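Long-range contact in alpha-ketoglutarate-dependent non-heme iron oxygenase EasH (Aspergillus japonicus, PDB 5M0T), which probably catalyses a 2-oxoglutarate-dependent oxidation at a non-heme iron(II) centre in the biosynthesis of the ergot alkaloid cycloclavine: residues Glu108-Leu120 with Gly224-Glu238. Residues are numbered along the deposited sequence; the frame is centred on the assembly and turned at random.
Sequences ESGDYWLTTSSVL and GFPLIMQSCQFTPVE. With AKG (2-oxoglutaric acid), chain D.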
ATOM      1  N   GLU A 108       8.805  11.357   7.134  1.00 45.66           N
ATOM      2  CA  GLU A 108       9.153   9.945   7.069  1.00 46.82           C
ATOM      3  C   GLU A 108       8.654   9.245   5.806  1.00 45.54           C
ATOM      4  O   GLU A 108       9.294   8.295   5.358  1.00 44.85           O
ATOM      5  CB  GLU A 108       8.646   9.201   8.313  1.00 50.31           C
ATOM      6  CG  GLU A 108       9.260   9.676   9.634  1.00 53.24           C
ATOM      7  CD  GLU A 108       8.441   9.281  10.870  1.00 56.30           C
ATOM      8  OE1 GLU A 108       7.206   9.583  10.943  1.00 48.42           O
ATOM      9  OE2 GLU A 108       9.060   8.691  11.791  1.00 54.15           O
ATOM     10  N   SER A 109       7.546   9.703   5.217  1.00 43.72           N
ATOM     11  CA  SER A 109       6.953   9.022   4.042  1.00 43.68           C
ATOM     12  C   SER A 109       7.013   9.742   2.692  1.00 43.98           C
ATOM     13  O   SER A 109       7.137   9.070   1.671  1.00 45.52           O
ATOM     14  CB  SER A 109       5.503   8.675   4.333  1.00 41.90           C
ATOM     15  OG  SER A 109       5.450   7.852   5.476  1.00 42.20           O
ATOM     16  N   GLY A 110       6.924  11.077   2.685  1.00 44.09           N
ATOM     17  CA  GLY A 110       6.728  11.865   1.450  1.00 42.10           C
ATOM     18  C   GLY A 110       5.237  12.035   1.205  1.00 42.11           C
ATOM     19  O   GLY A 110       4.546  12.666   1.997  1.00 43.37           O
ATOM     20  N   ASP A 111       4.725  11.424   0.139  1.00 41.36           N
ATOM     21  CA  ASP A 111       3.305  11.555  -0.225  1.00 40.22           C
ATOM     22  C   ASP A 111       2.344  10.720   0.651  1.00 38.76           C
ATOM     23  O   ASP A 111       2.755   9.870   1.439  1.00 37.17           O
ATOM     24  CB  ASP A 111       3.095  11.226  -1.715  1.00 41.57           C
ATOM     25  CG  ASP A 111       3.632  12.306  -2.652  1.00 42.60           C
ATOM     26  OD1 ASP A 111       4.057  13.389  -2.197  1.00 45.43           O
ATOM     27  OD2 ASP A 111       3.627  12.056  -3.876  1.00 44.39           O
ATOM     28  N   TYR A 112       1.058  11.009   0.475  1.00 36.57           N
ATOM     29  CA  TYR A 112      -0.027  10.442   1.244  1.00 35.59           C
ATOM     30  C   TYR A 112      -1.228  10.317   0.323  1.00 36.19           C
ATOM     31  O   TYR A 112      -1.245  10.893  -0.772  1.00 36.95           O
ATOM     32  CB  TYR A 112      -0.390  11.347   2.425  1.00 35.20           C
ATOM     33  CG  TYR A 112      -0.625  12.777   1.994  1.00 35.64           C
ATOM     34  CD1 TYR A 112       0.448  13.656   1.828  1.00 36.43           C
ATOM     35  CD2 TYR A 112      -1.900  13.233   1.685  1.00 35.73           C
ATOM     36  CE1 TYR A 112       0.253  14.946   1.394  1.00 37.59           C
ATOM     37  CE2 TYR A 112      -2.103  14.533   1.259  1.00 36.72           C
ATOM     38  CZ  TYR A 112      -1.023  15.389   1.116  1.00 37.85           C
ATOM     39  OH  TYR A 112      -1.192  16.690   0.678  1.00 38.89           O
ATOM     40  N   TRP A 113      -2.226   9.568   0.774  1.00 36.62           N
ATOM     41  CA  TRP A 113      -3.492   9.420   0.054  1.00 37.80           C
ATOM     42  C   TRP A 113      -4.591   8.858   0.967  1.00 38.02           C
ATOM     43  O   TRP A 113      -4.336   8.537   2.125  1.00 38.33           O
ATOM     44  CB  TRP A 113      -3.309   8.570  -1.217  1.00 38.32           C
ATOM     45  CG  TRP A 113      -2.727   7.183  -1.046  1.00 38.31           C
ATOM     46  CD1 TRP A 113      -2.473   6.496   0.127  1.00 37.14           C
ATOM     47  CD2 TRP A 113      -2.394   6.285  -2.105  1.00 39.09           C
ATOM     48  NE1 TRP A 113      -1.958   5.257  -0.152  1.00 36.98           N
ATOM     49  CE2 TRP A 113      -1.908   5.097  -1.513  1.00 38.59           C
ATOM     50  CE3 TRP A 113      -2.472   6.363  -3.500  1.00 40.26           C
ATOM     51  CZ2 TRP A 113      -1.483   4.007  -2.273  1.00 39.56           C
ATOM     52  CZ3 TRP A 113      -2.044   5.281  -4.251  1.00 41.16           C
ATOM     53  CH2 TRP A 113      -1.549   4.117  -3.632  1.00 40.01           C
ATOM     54  N   LEU A 114      -5.810   8.760   0.453  1.00 39.08           N
ATOM     55  CA  LEU A 114      -6.944   8.279   1.229  1.00 41.17           C
ATOM     56  C   LEU A 114      -6.825   6.776   1.450  1.00 39.54           C
ATOM     57  O   LEU A 114      -6.559   6.038   0.512  1.00 40.12           O
ATOM     58  CB  LEU A 114      -8.251   8.596   0.494  1.00 42.87           C
ATOM     59  CG  LEU A 114      -9.562   8.215   1.192  1.00 44.11           C
ATOM     60  CD1 LEU A 114      -9.837   9.116   2.387  1.00 43.25           C
ATOM     61  CD2 LEU A 114     -10.708   8.271   0.190  1.00 46.77           C
ATOM     62  N   THR A 115      -6.986   6.333   2.688  1.00 39.72           N
ATOM     63  CA  THR A 115      -7.081   4.898   2.971  1.00 40.15           C
ATOM     64  C   THR A 115      -8.558   4.478   3.127  1.00 41.50           C
ATOM     65  O   THR A 115      -8.992   3.487   2.522  1.00 41.77           O
ATOM     66  CB  THR A 115      -6.182   4.431   4.131  1.00 40.26           C
ATOM     67  OG1 THR A 115      -6.347   3.022   4.315  1.00 42.47           O
ATOM     68  CG2 THR A 115      -6.485   5.128   5.445  1.00 42.38           C
ATOM     69  N   THR A 116      -9.332   5.249   3.887  1.00 40.72           N
ATOM     70  CA  THR A 116     -10.748   4.965   4.081  1.00 43.11           C
ATOM     71  C   THR A 116     -11.500   6.197   4.542  1.00 41.66           C
ATOM     72  O   THR A 116     -10.959   7.040   5.235  1.00 43.01           O
ATOM     73  CB  THR A 116     -10.996   3.778   5.075  1.00 45.70           C
ATOM     74  OG1 THR A 116     -12.407   3.567   5.276  1.00 50.35           O
ATOM     75  CG2 THR A 116     -10.331   4.012   6.429  1.00 43.73           C
ATOM     76  N   SER A 117     -12.754   6.296   4.143  1.00 42.65           N
ATOM     77  CA  SER A 117     -13.649   7.298   4.673  1.00 43.76           C
ATOM     78  C   SER A 117     -15.028   6.689   4.764  1.00 44.28           C
ATOM     79  O   SER A 117     -15.441   5.948   3.866  1.00 46.60           O
ATOM     80  CB  SER A 117     -13.684   8.539   3.763  1.00 46.01           C
ATOM     81  OG  SER A 117     -14.288   9.623   4.444  1.00 48.59           O
ATOM     82  N   SER A 118     -15.734   7.001   5.846  1.00 43.24           N
ATOM     83  CA  SER A 118     -17.046   6.439   6.097  1.00 45.78           C
ATOM     84  C   SER A 118     -17.942   7.468   6.720  1.00 45.78           C
ATOM     85  O   SER A 118     -17.473   8.422   7.319  1.00 45.31           O
ATOM     86  CB  SER A 118     -16.959   5.223   7.048  1.00 47.81           C
ATOM     87  OG  SER A 118     -15.905   4.338   6.669  1.00 48.55           O
ATOM     88  N   VAL A 119     -19.240   7.271   6.558  1.00 48.58           N
ATOM     89  CA  VAL A 119     -20.226   7.883   7.428  1.00 49.24           C
ATOM     90  C   VAL A 119     -20.624   6.800   8.425  1.00 49.78           C
ATOM     91  O   VAL A 119     -20.996   5.700   8.010  1.00 49.42           O
ATOM     92  CB  VAL A 119     -21.432   8.373   6.620  1.00 50.90           C
ATOM     93  CG1 VAL A 119     -22.485   8.998   7.527  1.00 49.70           C
ATOM     94  CG2 VAL A 119     -20.944   9.353   5.550  1.00 53.46           C
ATOM     95  N   LEU A 120     -20.528   7.107   9.721  1.00 48.36           N
ATOM     96  CA  LEU A 120     -20.833   6.149  10.783  1.00 47.72           C
ATOM     97  C   LEU A 120     -21.941   6.685  11.691  1.00 47.79           C
ATOM     98  O   LEU A 120     -21.709   7.603  12.477  1.00 49.78           O
ATOM     99  CB  LEU A 120     -19.578   5.824  11.605  1.00 46.29           C
ATOM    100  CG  LEU A 120     -18.371   5.163  10.902  1.00 47.07           C
ATOM    101  CD1 LEU A 120     -17.268   4.884  11.921  1.00 44.96           C
ATOM    102  CD2 LEU A 120     -18.722   3.881  10.152  1.00 49.49           C
ATOM    103  N   GLY A 224     -21.308  10.508  12.532  1.00 41.15           N
ATOM    104  CA  GLY A 224     -19.921  10.954  12.394  1.00 40.69           C
ATOM    105  C   GLY A 224     -19.388  10.677  11.004  1.00 40.75           C
ATOM    106  O   GLY A 224     -19.976   9.890  10.259  1.00 41.24           O
ATOM    107  N   PHE A 225     -18.263  11.308  10.666  1.00 38.62           N
ATOM    108  CA  PHE A 225     -17.682  11.227   9.321  1.00 39.04           C
ATOM    109  C   PHE A 225     -16.167  11.098   9.417  1.00 38.67           C
ATOM    110  O   PHE A 225     -15.461  12.099   9.322  1.00 37.56           O
ATOM    111  CB  PHE A 225     -18.123  12.479   8.546  1.00 40.08           C
ATOM    112  CG  PHE A 225     -17.493  12.655   7.197  1.00 41.90           C
ATOM    113  CD1 PHE A 225     -17.117  11.584   6.405  1.00 43.81           C
ATOM    114  CD2 PHE A 225     -17.317  13.935   6.695  1.00 45.62           C
ATOM    115  CE1 PHE A 225     -16.548  11.787   5.163  1.00 44.76           C
ATOM    116  CE2 PHE A 225     -16.749  14.140   5.458  1.00 46.97           C
ATOM    117  CZ  PHE A 225     -16.363  13.066   4.690  1.00 46.78           C
ATOM    118  N   PRO A 226     -15.660   9.875   9.675  1.00 39.30           N
ATOM    119  CA  PRO A 226     -14.217   9.655   9.650  1.00 37.46           C
ATOM    120  C   PRO A 226     -13.663   9.739   8.243  1.00 38.57           C
ATOM    121  O   PRO A 226     -14.207   9.139   7.334  1.00 39.89           O
ATOM    122  CB  PRO A 226     -14.058   8.222  10.183  1.00 37.37           C
ATOM    123  CG  PRO A 226     -15.398   7.595   9.977  1.00 40.08           C
ATOM    124  CD  PRO A 226     -16.350   8.716  10.272  1.00 40.72           C
ATOM    125  N   LEU A 227     -12.585  10.489   8.075  1.00 37.54           N
ATOM    126  CA  LEU A 227     -11.889  10.572   6.817  1.00 38.66           C
ATOM    127  C   LEU A 227     -10.425  10.361   7.154  1.00 40.31           C
ATOM    128  O   LEU A 227      -9.799  11.208   7.811  1.00 39.40           O
ATOM    129  CB  LEU A 227     -12.164  11.942   6.181  1.00 39.77           C
ATOM    130  CG  LEU A 227     -11.648  12.258   4.780  1.00 40.43           C
ATOM    131  CD1 LEU A 227     -12.245  13.593   4.348  1.00 45.55           C
ATOM    132  CD2 LEU A 227     -10.123  12.321   4.722  1.00 40.82           C
ATOM    133  N   ILE A 228      -9.875   9.231   6.716  1.00 39.27           N
ATOM    134  CA  ILE A 228      -8.534   8.835   7.138  1.00 35.65           C
ATOM    135  C   ILE A 228      -7.553   8.923   5.978  1.00 35.11           C
ATOM    136  O   ILE A 228      -7.694   8.220   4.972  1.00 35.64           O
ATOM    137  CB  ILE A 228      -8.531   7.436   7.777  1.00 33.68           C
ATOM    138  CG1 ILE A 228      -9.708   7.298   8.754  1.00 34.18           C
ATOM    139  CG2 ILE A 228      -7.215   7.185   8.484  1.00 32.51           C
ATOM    140  CD1 ILE A 228      -9.820   5.946   9.438  1.00 34.24           C
ATOM    141  N   MET A 229      -6.566   9.808   6.125  1.00 35.09           N
ATOM    142  CA  MET A 229      -5.440   9.902   5.187  1.00 34.78           C
ATOM    143  C   MET A 229      -4.296   9.057   5.710  1.00 32.97           C
ATOM    144  O   MET A 229      -4.129   8.885   6.915  1.00 32.19           O
ATOM    145  CB  MET A 229      -4.977  11.353   5.017  1.00 35.44           C
ATOM    146  CG  MET A 229      -6.086  12.304   4.612  1.00 37.22           C
ATOM    147  SD  MET A 229      -6.941  11.827   3.108  1.00 41.78           S
ATOM    148  CE  MET A 229      -5.642  12.001   1.892  1.00 41.17           C
ATOM    149  N   GLN A 230      -3.486   8.569   4.782  1.00 33.27           N
ATOM    150  CA  GLN A 230      -2.449   7.608   5.091  1.00 31.55           C
ATOM    151  C   GLN A 230      -1.192   7.824   4.263  1.00 29.97           C
ATOM    152  O   GLN A 230      -1.262   8.243   3.116  1.00 29.96           O
ATOM    153  CB  GLN A 230      -3.032   6.223   4.835  1.00 30.48           C
ATOM    154  CG  GLN A 230      -2.090   5.040   4.893  1.00 30.55           C
ATOM    155  CD  GLN A 230      -2.880   3.742   4.954  1.00 31.86           C
ATOM    156  OE1 GLN A 230      -3.615   3.497   5.905  1.00 31.88           O
ATOM    157  NE2 GLN A 230      -2.773   2.942   3.914  1.00 32.43           N
ATOM    158  N   SER A 231      -0.055   7.525   4.873  1.00 30.52           N
ATOM    159  CA  SER A 231       1.239   7.429   4.186  1.00 33.38           C
ATOM    160  C   SER A 231       1.156   6.557   2.919  1.00 35.09           C
ATOM    161  O   SER A 231       0.681   5.416   2.972  1.00 35.35           O
ATOM    162  CB  SER A 231       2.288   6.849   5.162  1.00 32.02           C
ATOM    163  OG  SER A 231       3.469   6.470   4.493  1.00 32.61           O
ATOM    164  N   CYS A 232       1.658   7.075   1.799  1.00 35.11           N
ATOM    165  CA  CYS A 232       1.484   6.402   0.506  1.00 36.73           C
ATOM    166  C   CYS A 232       2.148   5.018   0.383  1.00 35.24           C
ATOM    167  O   CYS A 232       1.739   4.221  -0.467  1.00 34.17           O
ATOM    168  CB  CYS A 232       1.937   7.292  -0.646  1.00 36.80           C
ATOM    169  SG  CYS A 232       3.720   7.563  -0.700  1.00 41.33           S
ATOM    170  N   GLN A 233       3.158   4.745   1.213  1.00 34.33           N
ATOM    171  CA  GLN A 233       3.817   3.424   1.236  1.00 34.58           C
ATOM    172  C   GLN A 233       2.890   2.279   1.713  1.00 33.15           C
ATOM    173  O   GLN A 233       3.188   1.119   1.446  1.00 31.74           O
ATOM    174  CB  GLN A 233       5.089   3.439   2.087  1.00 33.92           C
ATOM    175  CG  GLN A 233       4.841   3.482   3.591  1.00 34.25           C
ATOM    176  CD  GLN A 233       6.110   3.773   4.393  1.00 35.42           C
ATOM    177  OE1 GLN A 233       7.141   3.131   4.200  1.00 33.93           O
ATOM    178  NE2 GLN A 233       6.033   4.741   5.307  1.00 36.38           N
ATOM    179  N   PHE A 234       1.803   2.616   2.418  1.00 32.41           N
ATOM    180  CA  PHE A 234       0.829   1.619   2.901  1.00 33.05           C
ATOM    181  C   PHE A 234      -0.420   1.519   2.023  1.00 34.30           C
ATOM    182  O   PHE A 234      -1.038   2.535   1.646  1.00 33.71           O
ATOM    183  CB  PHE A 234       0.413   1.892   4.348  1.00 31.73           C
ATOM    184  CG  PHE A 234       1.562   1.898   5.302  1.00 32.34           C
ATOM    185  CD1 PHE A 234       2.283   0.741   5.538  1.00 32.94           C
ATOM    186  CD2 PHE A 234       1.962   3.086   5.940  1.00 31.79           C
ATOM    187  CE1 PHE A 234       3.362   0.746   6.419  1.00 33.38           C
ATOM    188  CE2 PHE A 234       3.042   3.096   6.809  1.00 31.37           C
ATOM    189  CZ  PHE A 234       3.743   1.924   7.056  1.00 32.05           C
ATOM    190  N   THR A 235      -0.789   0.275   1.721  1.00 35.30           N
ATOM    191  CA  THR A 235      -1.949  -0.041   0.913  1.00 35.29           C
ATOM    192  C   THR A 235      -3.220   0.558   1.532  1.00 35.31           C
ATOM    193  O   THR A 235      -3.452   0.420   2.728  1.00 34.30           O
ATOM    194  CB  THR A 235      -2.105  -1.572   0.768  1.00 37.14           C
ATOM    195  OG1 THR A 235      -0.885  -2.140   0.253  1.00 37.29           O
ATOM    196  CG2 THR A 235      -3.253  -1.920  -0.165  1.00 38.50           C
ATOM    197  N   PRO A 236      -4.037   1.248   0.722  1.00 36.37           N
ATOM    198  CA  PRO A 236      -5.327   1.725   1.202  1.00 37.18           C
ATOM    199  C   PRO A 236      -6.322   0.619   1.607  1.00 39.06           C
ATOM    200  O   PRO A 236      -6.364  -0.449   0.987  1.00 40.52           O
ATOM    201  CB  PRO A 236      -5.882   2.488  -0.006  1.00 38.17           C
ATOM    202  CG  PRO A 236      -4.683   2.926  -0.764  1.00 37.44           C
ATOM    203  CD  PRO A 236      -3.708   1.801  -0.604  1.00 37.36           C
ATOM    204  N   VAL A 237      -7.128   0.892   2.623  1.00 38.14           N
ATOM    205  CA  VAL A 237      -8.219  -0.001   2.992  1.00 41.80           C
ATOM    206  C   VAL A 237      -9.281  -0.070   1.875  1.00 45.09           C
ATOM    207  O   VAL A 237      -9.831  -1.146   1.615  1.00 49.87           O
ATOM    208  CB  VAL A 237      -8.841   0.410   4.341  1.00 40.22           C
ATOM    209  CG1 VAL A 237     -10.130  -0.351   4.610  1.00 42.25           C
ATOM    210  CG2 VAL A 237      -7.844   0.169   5.469  1.00 38.78           C
ATOM    211  N   GLU A 238      -9.543   1.063   1.218  1.00 44.71           N
ATOM    212  CA  GLU A 238     -10.511   1.142   0.121  1.00 47.57           C
ATOM    213  C   GLU A 238      -9.837   1.104  -1.238  1.00 46.65           C
ATOM    214  O   GLU A 238      -8.949   1.912  -1.507  1.00 45.55           O
ATOM    215  CB  GLU A 238     -11.323   2.416   0.239  1.00 52.85           C
ATOM    216  CG  GLU A 238     -12.257   2.414   1.442  1.00 55.35           C
ATOM    217  CD  GLU A 238     -12.959   3.736   1.642  1.00 65.23           C
ATOM    218  OE1 GLU A 238     -12.862   4.630   0.757  1.00 84.86           O
ATOM    219  OE2 GLU A 238     -13.600   3.896   2.707  1.00 62.31           O
TER
HETATM  220  C1  AKG D 302     -13.095   3.494  14.029  1.00 48.84           C
HETATM  221  O1  AKG D 302     -11.925   3.183  13.812  1.00 43.42           O
HETATM  222  O2  AKG D 302     -14.133   2.842  13.560  1.00 57.14           O
HETATM  223  C2  AKG D 302     -13.495   4.709  14.879  1.00 51.08           C
HETATM  224  O5  AKG D 302     -12.686   5.131  15.683  1.00 37.44           O
HETATM  225  C3  AKG D 302     -14.834   5.376  14.699  1.00 44.68           C
HETATM  226  C4  AKG D 302     -15.091   6.461  15.731  1.00 38.04           C
HETATM  227  C5  AKG D 302     -16.431   7.132  15.607  1.00 49.99           C
HETATM  228  O3  AKG D 302     -17.118   6.870  14.520  1.00 52.71           O
HETATM  229  O4  AKG D 302     -16.837   7.880  16.468  1.00 41.12           O
HETATM  230  O   HOH W   1       8.483   5.471   6.925  1.00 31.75           O
HETATM  231  O   HOH W   2     -14.498   6.566   1.252  1.00 45.26           O
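Thr-115 and Thr-116 both lie opposite Ile-228, and this classic beta bulge shifts the antiparallel register of strands 112-117 and 224-231 by one residue. At the bulge, Thr-115 N bonds to Ile-228 O and Ile-228 N to Thr-116 O. The carbonyl of Thr-115 is thereby turned to 224-238 as it returns past the strand, and takes Glu-238 N at 2.8 Å. With chi1 at -180°, Thr-115 points OG1 opposite its own N, where it accepts a straight bond from Val-237 N (2.8 Å, 165° at the hydrogen) and gives a weak one to Gln-230 OE1. The side chain of Gln-230 crosses that of Thr-115 at about a right angle, and its NE2 donates to Thr-235 O at 2.9 Å.

Glu-238 reaches back with an extended side chain. Its OE2 takes Thr-116 OG1 and Ser-117 N, each at 2.9 Å and both from the same face of the carboxylate. A water joins OE1 to Ser-117 O. Ser-117 OG and Ser-118 N share Pro-226 O.

Further along, Pro-236 CG lies over the rim of one face of the Trp-113 indole, 3.6 Å from CE2. Cys-232 CA makes a CH-pi contact over the five-membered ring. Ser-109 OG and Ser-231 OG share a hydrogen bond of 2.6 Å at the first residue of the type I turn 231-234.

Helix 85-91 packs on Leu-114, Ser-117 and Phe-225. Gln-233 and Thr-235 to Val-237 also hydrogen-bond to the second subunit through their backbone, so this return segment links the sheet to the dimer interface.

At the other end, Leu-120 and Gly-224 exchange backbone bonds. Leu-120 CD1 packs on Pro-226 CG. The same CD1 of Leu-120 lies 3.3 Å from AKG O3 of the bound 2-oxoglutarate. The paired strands belong to the main sheet of the cupin-type fold of PhyH-family dioxygenases, here forming part of the cosubstrate pocket wall.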